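Local coordinates for protein transferrin (Manduca sexta, PDB 6WB6) that binds a single ferric ion together with a carbonate anion and transports iron as a secreted glycoprotein of the insect, at residues R290-A301 / L312-D323. Residues are numbered along the deposited sequence; the frame is centred on the assembly and turned at random.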
loop_
_atom_site.group_PDB
_atom_site.type_symbol
_atom_site.label_atom_id
_atom_site.label_comp_id
_atom_site.label_asym_id
_atom_site.label_seq_id
_atom_site.Cartn_x
_atom_site.Cartn_y
_atom_site.Cartn_z
ATOM N N ARG A 290 -3.182 8.339 -33.096
ATOM C CA ARG A 290 -3.597 6.945 -32.932
ATOM C C ARG A 290 -2.717 6.016 -33.756
ATOM O O ARG A 290 -2.403 4.886 -33.339
ATOM C CB ARG A 290 -5.052 6.786 -33.353
ATOM C CG ARG A 290 -6.073 7.440 -32.423
ATOM C CD ARG A 290 -7.451 7.522 -33.095
ATOM N NE ARG A 290 -8.549 7.285 -32.162
ATOM C CZ ARG A 290 -9.820 7.590 -32.405
ATOM N NH1 ARG A 290 -10.163 8.163 -33.551
ATOM N NH2 ARG A 290 -10.753 7.331 -31.491
ATOM N N GLU A 291 -2.311 6.490 -34.930
ATOM C CA GLU A 291 -1.408 5.752 -35.799
ATOM C C GLU A 291 -0.023 5.651 -35.179
ATOM O O GLU A 291 0.654 4.624 -35.313
ATOM C CB GLU A 291 -1.395 6.463 -37.163
ATOM C CG GLU A 291 -0.296 6.110 -38.174
ATOM C CD GLU A 291 0.147 7.366 -38.987
ATOM O OE1 GLU A 291 0.252 8.474 -38.394
ATOM O OE2 GLU A 291 0.371 7.257 -40.207
ATOM N N LYS A 292 0.417 6.711 -34.507
ATOM C CA LYS A 292 1.705 6.683 -33.827
ATOM C C LYS A 292 1.718 5.675 -32.680
ATOM O O LYS A 292 2.635 4.856 -32.568
ATOM C CB LYS A 292 2.046 8.073 -33.304
ATOM C CG LYS A 292 3.359 8.114 -32.574
ATOM C CD LYS A 292 4.541 8.160 -33.514
ATOM C CE LYS A 292 5.808 8.190 -32.707
ATOM N NZ LYS A 292 7.007 8.114 -33.534
ATOM N N VAL A 293 0.741 5.755 -31.785
ATOM C CA VAL A 293 0.687 4.813 -30.668
ATOM C C VAL A 293 0.583 3.377 -31.179
ATOM O O VAL A 293 1.296 2.480 -30.713
ATOM C CB VAL A 293 -0.477 5.174 -29.729
ATOM C CG1 VAL A 293 -0.575 4.160 -28.596
ATOM C CG2 VAL A 293 -0.244 6.558 -29.169
ATOM N N LYS A 294 -0.306 3.137 -32.146
ATOM C CA LYS A 294 -0.417 1.798 -32.724
ATOM C C LYS A 294 0.926 1.295 -33.224
ATOM O O LYS A 294 1.248 0.111 -33.085
ATOM C CB LYS A 294 -1.455 1.792 -33.858
ATOM C CG LYS A 294 -2.905 1.877 -33.397
ATOM C CD LYS A 294 -3.916 1.933 -34.558
ATOM C CE LYS A 294 -3.708 0.811 -35.614
ATOM N NZ LYS A 294 -3.768 -0.588 -35.084
ATOM N N GLN A 295 1.735 2.186 -33.811
ATOM C CA GLN A 295 3.014 1.754 -34.375
ATOM C C GLN A 295 4.028 1.436 -33.288
ATOM O O GLN A 295 4.766 0.452 -33.391
ATOM C CB GLN A 295 3.558 2.827 -35.325
ATOM C CG GLN A 295 2.958 2.709 -36.694
ATOM C CD GLN A 295 3.168 3.936 -37.538
ATOM O OE1 GLN A 295 4.039 4.764 -37.247
ATOM N NE2 GLN A 295 2.366 4.068 -38.592
ATOM N N LEU A 296 4.084 2.266 -32.242
ATOM C CA LEU A 296 4.935 1.971 -31.099
ATOM C C LEU A 296 4.526 0.662 -30.436
ATOM O O LEU A 296 5.387 -0.121 -30.008
ATOM C CB LEU A 296 4.868 3.123 -30.078
ATOM C CG LEU A 296 5.471 4.457 -30.529
ATOM C CD1 LEU A 296 5.060 5.626 -29.598
ATOM C CD2 LEU A 296 6.981 4.301 -30.572
ATOM N N ALA A 297 3.213 0.425 -30.318
ATOM C CA ALA A 297 2.727 -0.824 -29.728
ATOM C C ALA A 297 3.210 -2.017 -30.531
ATOM O O ALA A 297 3.726 -2.994 -29.976
ATOM C CB ALA A 297 1.200 -0.827 -29.656
ATOM N N ASP A 298 3.075 -1.943 -31.849
ATOM C CA ASP A 298 3.374 -3.106 -32.668
ATOM C C ASP A 298 4.870 -3.340 -32.812
ATOM O O ASP A 298 5.268 -4.448 -33.173
ATOM C CB ASP A 298 2.697 -2.961 -34.031
ATOM C CG ASP A 298 1.164 -3.001 -33.930
ATOM O OD1 ASP A 298 0.653 -3.541 -32.933
ATOM O OD2 ASP A 298 0.473 -2.500 -34.848
ATOM N N SER A 299 5.712 -2.356 -32.509
ATOM C CA SER A 299 7.153 -2.554 -32.600
ATOM C C SER A 299 7.793 -2.884 -31.257
ATOM O O SER A 299 8.837 -3.542 -31.227
ATOM C CB SER A 299 7.825 -1.317 -33.186
ATOM O OG SER A 299 7.996 -0.350 -32.181
ATOM N N GLY A 300 7.202 -2.435 -30.153
ATOM C CA GLY A 300 7.616 -2.882 -28.834
ATOM C C GLY A 300 7.094 -4.244 -28.445
ATOM O O GLY A 300 7.513 -4.783 -27.412
ATOM N N ALA A 301 6.181 -4.805 -29.250
ATOM C CA ALA A 301 5.689 -6.164 -29.027
ATOM C C ALA A 301 6.814 -7.176 -28.886
ATOM O O ALA A 301 6.672 -8.174 -28.169
ATOM C CB ALA A 301 4.790 -6.594 -30.188
ATOM N N LEU A 312 3.936 3.794 -22.114
ATOM C CA LEU A 312 2.717 3.721 -22.913
ATOM C C LEU A 312 1.572 3.033 -22.190
ATOM O O LEU A 312 0.424 3.186 -22.615
ATOM C CB LEU A 312 2.971 3.010 -24.241
ATOM C CG LEU A 312 3.539 3.853 -25.388
ATOM C CD1 LEU A 312 3.331 3.105 -26.709
ATOM C CD2 LEU A 312 2.917 5.218 -25.496
ATOM N N GLY A 313 1.835 2.347 -21.082
ATOM C CA GLY A 313 0.767 1.657 -20.387
ATOM C C GLY A 313 0.223 0.481 -21.163
ATOM O O GLY A 313 -0.977 0.217 -21.098
ATOM N N LEU A 314 1.071 -0.193 -21.953
ATOM C CA LEU A 314 0.725 -1.463 -22.570
ATOM C C LEU A 314 1.195 -2.585 -21.653
ATOM O O LEU A 314 1.793 -2.342 -20.607
ATOM C CB LEU A 314 1.381 -1.619 -23.935
ATOM C CG LEU A 314 1.173 -0.478 -24.911
ATOM C CD1 LEU A 314 2.285 -0.495 -25.922
ATOM C CD2 LEU A 314 -0.178 -0.600 -25.564
ATOM N N SER A 315 0.969 -3.830 -22.070
ATOM C CA SER A 315 1.469 -4.987 -21.345
ATOM C C SER A 315 1.735 -6.092 -22.359
ATOM O O SER A 315 1.366 -5.980 -23.528
ATOM C CB SER A 315 0.477 -5.452 -20.273
ATOM O OG SER A 315 -0.631 -6.128 -20.850
ATOM N N GLU A 316 2.373 -7.173 -21.901
ATOM C CA GLU A 316 2.596 -8.311 -22.792
ATOM C C GLU A 316 1.272 -8.867 -23.300
ATOM O O GLU A 316 1.111 -9.112 -24.501
ATOM C CB GLU A 316 3.399 -9.397 -22.075
ATOM N N LYS A 317 0.295 -9.011 -22.409
ATOM C CA LYS A 317 -0.993 -9.595 -22.757
ATOM C C LYS A 317 -1.923 -8.605 -23.438
ATOM O O LYS A 317 -2.807 -9.030 -24.196
ATOM C CB LYS A 317 -1.653 -10.155 -21.484
ATOM C CG LYS A 317 -1.037 -11.473 -21.002
ATOM C CD LYS A 317 -1.167 -11.677 -19.495
ATOM C CE LYS A 317 -2.411 -12.477 -19.118
ATOM N NZ LYS A 317 -2.098 -13.904 -18.760
ATOM N N ILE A 318 -1.730 -7.304 -23.208
ATOM C CA ILE A 318 -2.696 -6.271 -23.591
ATOM C C ILE A 318 -1.931 -5.187 -24.348
ATOM O O ILE A 318 -1.416 -4.232 -23.752
ATOM C CB ILE A 318 -3.424 -5.686 -22.378
ATOM C CG1 ILE A 318 -4.142 -6.796 -21.604
ATOM C CG2 ILE A 318 -4.417 -4.641 -22.806
ATOM C CD1 ILE A 318 -4.884 -6.276 -20.382
ATOM N N HIS A 319 -1.871 -5.315 -25.680
ATOM C CA HIS A 319 -1.272 -4.256 -26.483
ATOM C C HIS A 319 -1.861 -4.157 -27.881
ATOM O O HIS A 319 -1.195 -3.614 -28.767
ATOM C CB HIS A 319 0.242 -4.422 -26.613
ATOM C CG HIS A 319 0.659 -5.695 -27.277
ATOM N ND1 HIS A 319 1.061 -6.807 -26.570
ATOM C CD2 HIS A 319 0.752 -6.025 -28.585
ATOM C CE1 HIS A 319 1.383 -7.770 -27.416
ATOM N NE2 HIS A 319 1.204 -7.320 -28.646
ATOM N N HIS A 320 -3.080 -4.637 -28.100
ATOM C CA HIS A 320 -3.789 -4.352 -29.338
ATOM C C HIS A 320 -4.466 -2.997 -29.187
ATOM O O HIS A 320 -5.437 -2.847 -28.440
ATOM C CB HIS A 320 -4.814 -5.431 -29.670
ATOM C CG HIS A 320 -5.524 -5.185 -30.967
ATOM N ND1 HIS A 320 -5.049 -5.653 -32.173
ATOM C CD2 HIS A 320 -6.648 -4.486 -31.251
ATOM C CE1 HIS A 320 -5.855 -5.259 -33.143
ATOM N NE2 HIS A 320 -6.842 -4.563 -32.610
ATOM N N VAL A 321 -3.940 -2.003 -29.867
ATOM C CA VAL A 321 -4.502 -0.663 -29.794
ATOM C C VAL A 321 -5.709 -0.622 -30.718
ATOM O O VAL A 321 -5.602 -0.938 -31.904
ATOM C CB VAL A 321 -3.447 0.379 -30.176
ATOM C CG1 VAL A 321 -3.980 1.805 -30.044
ATOM C CG2 VAL A 321 -2.231 0.176 -29.298
ATOM N N ALA A 322 -6.870 -0.292 -30.163
ATOM C CA ALA A 322 -8.106 -0.161 -30.920
ATOM C C ALA A 322 -8.627 1.262 -30.809
ATOM O O ALA A 322 -8.748 1.796 -29.696
ATOM C CB ALA A 322 -9.156 -1.130 -30.399
ATOM N N ASP A 323 -8.939 1.880 -31.950
ATOM C CA ASP A 323 -9.571 3.197 -31.924
ATOM C C ASP A 323 -11.045 2.994 -31.618
ATOM O O ASP A 323 -11.688 2.110 -32.195
ATOM C CB ASP A 323 -9.427 3.970 -33.244
ATOM C CG ASP A 323 -7.986 4.113 -33.712
ATOM O OD1 ASP A 323 -7.108 4.527 -32.915
ATOM O OD2 ASP A 323 -7.746 3.822 -34.908
#
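Helix 290-300 runs almost antiparallel to strand 320-323, their axes 8.3 Å apart at an angle of 164°; the nearest CA atoms pair Arg-290 with Asp-323, Lys-294 with Val-321 and Ala-297 with His-319. Ala-297 suits the middle of this interface because its single methyl lets the backbones close in: CB meets Val-321 CG2 at 3.6 Å, while Leu-314 CD1 reaches its CA at 3.8 Å. Val-321 divides its branches. With CG1 anti to the backbone N (chi1 -177°), that methyl rests 3.5 Å from Lys-294 CG, leaving CG2 for Ala-297; the lysine thus contributes its aliphatic stem. Leu-312, branched and buried, packs CD1 on Leu-296 CB. The His-319 imidazole lies obliquely beside the Ala-301 methyl, its turn guided by a near-in-plane bond from ND1 to Ser-315 O (3.2 Å). Arg-290 is long enough to serve two partners: NE forms a salt bridge to Asp-323 OD1 (3.2 Å), which also accepts a hydrogen bond from Gln-76 NE2, and NH2 bonds Phe-75 O. Asp-323 CB lies over one guanidinium face, toward its rim. A leucine in place of Arg-290 would probably leave Asp-323 without its salt-bridge partner and Phe-75 O without its bond from NH2. In the first transferrin-like domain, the helix covers edge strand 320-327 of a four-stranded antiparallel sheet, beside strand 72-79, while Met-20 of helix 14-21 and Trp-307 of helix 306-311 touch Leu-296 and Leu-312.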